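Local coordinates for protein MIP07328p (Drosophila melanogaster, PDB 6FKK) that probably acts as a repulsive axon guidance cue of the semaphorin family, binding semaphorin receptors through its extracellular sema domain, at residues F37-V40 / V45-N48. Numbering follows the deposited sequence.
Sequences FVLV and VIYN. With NAG (2-acetamido-2-deoxy-beta-D-glucopyranose), chain C.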
loop_
_atom_site.group_PDB
_atom_site.type_symbol
_atom_site.label_atom_id
_atom_site.label_comp_id
_atom_site.label_asym_id
_atom_site.label_seq_id
_atom_site.Cartn_x
_atom_site.Cartn_y
_atom_site.Cartn_z
ATOM N N PHE A 37 6.117 -12.464 -13.943
ATOM C CA PHE A 37 7.436 -12.296 -13.351
ATOM C C PHE A 37 7.395 -11.211 -12.285
ATOM O O PHE A 37 6.606 -10.266 -12.367
ATOM C CB PHE A 37 8.486 -11.954 -14.419
ATOM C CG PHE A 37 8.704 -13.056 -15.413
ATOM C CD1 PHE A 37 9.641 -14.047 -15.171
ATOM C CD2 PHE A 37 7.960 -13.114 -16.580
ATOM C CE1 PHE A 37 9.838 -15.069 -16.079
ATOM C CE2 PHE A 37 8.152 -14.133 -17.492
ATOM C CZ PHE A 37 9.089 -15.115 -17.239
ATOM N N VAL A 38 8.256 -11.362 -11.281
ATOM C CA VAL A 38 8.312 -10.449 -10.146
ATOM C C VAL A 38 9.772 -10.191 -9.795
ATOM O O VAL A 38 10.611 -11.096 -9.870
ATOM C CB VAL A 38 7.535 -11.010 -8.934
ATOM C CG1 VAL A 38 8.131 -12.335 -8.478
ATOM C CG2 VAL A 38 7.506 -10.003 -7.794
ATOM N N LEU A 39 10.075 -8.948 -9.431
ATOM C CA LEU A 39 11.415 -8.544 -9.023
ATOM C C LEU A 39 11.464 -8.414 -7.507
ATOM O O LEU A 39 10.562 -7.828 -6.899
ATOM C CB LEU A 39 11.817 -7.220 -9.678
ATOM C CG LEU A 39 12.467 -7.265 -11.065
ATOM C CD1 LEU A 39 11.529 -7.858 -12.105
ATOM C CD2 LEU A 39 12.930 -5.875 -11.481
ATOM N N VAL A 40 12.518 -8.955 -6.901
ATOM C CA VAL A 40 12.674 -8.975 -5.451
ATOM C C VAL A 40 14.003 -8.314 -5.112
ATOM O O VAL A 40 15.071 -8.879 -5.381
ATOM C CB VAL A 40 12.609 -10.400 -4.886
ATOM C CG1 VAL A 40 12.696 -10.374 -3.368
ATOM C CG2 VAL A 40 11.336 -11.094 -5.341
ATOM N N VAL A 45 21.588 -8.451 -3.699
ATOM C CA VAL A 45 21.067 -9.105 -4.895
ATOM C C VAL A 45 19.665 -8.585 -5.184
ATOM O O VAL A 45 18.924 -8.197 -4.277
ATOM C CB VAL A 45 21.045 -10.650 -4.749
ATOM C CG1 VAL A 45 20.697 -11.313 -6.070
ATOM C CG2 VAL A 45 22.377 -11.181 -4.232
ATOM N N ILE A 46 19.311 -8.567 -6.468
ATOM C CA ILE A 46 17.932 -8.415 -6.919
ATOM C C ILE A 46 17.609 -9.606 -7.812
ATOM O O ILE A 46 18.417 -9.984 -8.669
ATOM C CB ILE A 46 17.706 -7.079 -7.652
ATOM C CG1 ILE A 46 16.265 -6.977 -8.154
ATOM C CG2 ILE A 46 18.691 -6.912 -8.796
ATOM C CD1 ILE A 46 15.958 -5.682 -8.874
ATOM N N TYR A 47 16.441 -10.209 -7.598
ATOM C CA TYR A 47 16.072 -11.467 -8.234
ATOM C C TYR A 47 14.920 -11.268 -9.210
ATOM O O TYR A 47 13.950 -10.564 -8.908
ATOM C CB TYR A 47 15.668 -12.515 -7.189
ATOM C CG TYR A 47 16.718 -12.804 -6.138
ATOM C CD1 TYR A 47 16.773 -12.068 -4.961
ATOM C CD2 TYR A 47 17.644 -13.825 -6.314
ATOM C CE1 TYR A 47 17.726 -12.333 -3.994
ATOM C CE2 TYR A 47 18.600 -14.098 -5.352
ATOM C CZ TYR A 47 18.635 -13.348 -4.194
ATOM O OH TYR A 47 19.584 -13.612 -3.234
ATOM N N ASN A 48 15.033 -11.900 -10.380
ATOM C CA ASN A 48 13.940 -12.010 -11.343
ATOM C C ASN A 48 13.358 -13.413 -11.185
ATOM O O ASN A 48 14.014 -14.406 -11.518
ATOM C CB ASN A 48 14.436 -11.756 -12.769
ATOM C CG ASN A 48 13.298 -11.580 -13.776
ATOM O OD1 ASN A 48 12.125 -11.630 -13.414
ATOM N ND2 ASN A 48 13.647 -11.365 -15.048
HETATM C C1 NAG C . 12.648 -11.175 -16.072
HETATM C C2 NAG C . 12.979 -10.050 -17.042
HETATM C C3 NAG C . 11.853 -9.887 -18.056
HETATM C C4 NAG C . 11.675 -11.194 -18.821
HETATM C C5 NAG C . 11.542 -12.417 -17.906
HETATM C C6 NAG C . 11.759 -13.709 -18.665
HETATM C C7 NAG C . 12.731 -7.829 -15.806
HETATM C C8 NAG C . 11.266 -8.080 -15.571
HETATM N N2 NAG C . 13.431 -8.776 -16.467
HETATM O O3 NAG C . 12.209 -8.841 -18.958
HETATM O O4 NAG C . 10.508 -11.110 -19.630
HETATM O O5 NAG C . 12.498 -12.421 -16.823
HETATM O O6 NAG C . 12.730 -13.553 -19.694
HETATM O O7 NAG C . 13.272 -6.788 -15.419
#
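Val40 and Tyr47 pair their backbones across two antiparallel strands. Val40 N donates to Tyr47 O at 2.9 Å, and Tyr47 N returns a bond to Val40 O. The next pair, Leu39 with Asn48, is non-hydrogen-bonded, and its side chains share the face that carries an N-linked glycan. Asn48 holds the sugar through a covalent bond from ND2 to C1 of the N-acetylglucosamine. Its CG lies anti to the backbone N (chi1 -168°), which carries the amide toward 37-40. OD1 then comes 3.8 Å from Phe37 CB.

Phe37 can be followed outward from that CB. CG and CD1 lie against C5 and the ring oxygen O5 of the sugar. CD2 faces C5; CE1, CE2 and CZ reach both C5 and the exocyclic C6, with CZ 3.3 Å from C6. C5 stands over the ring centre, 3.5 Å above its plane, so the C5-C6 corner of the sugar rests on one phenyl face, a CH-pi contact through C5. With an alanine here, the C5-C6 side of the sugar would probably lose its aromatic contact, and the sugar would be freer to turn about the Asn48 linkage.

Leu39 touches the acetamido group: its CD1 lies 3.5 Å from the methyl C8 of the sugar. Its CD2 meets Ile46 CD1 at 4.0 Å. On the other face, Val40 and Tyr47 touch through their CB atoms, and Phe20 packs edge-to-face with the Tyr47 ring. Strands 37-41 and 45-50 form a beta hairpin, the central pair of a four-stranded antiparallel sheet, as in a blade of the sema-domain beta-propeller.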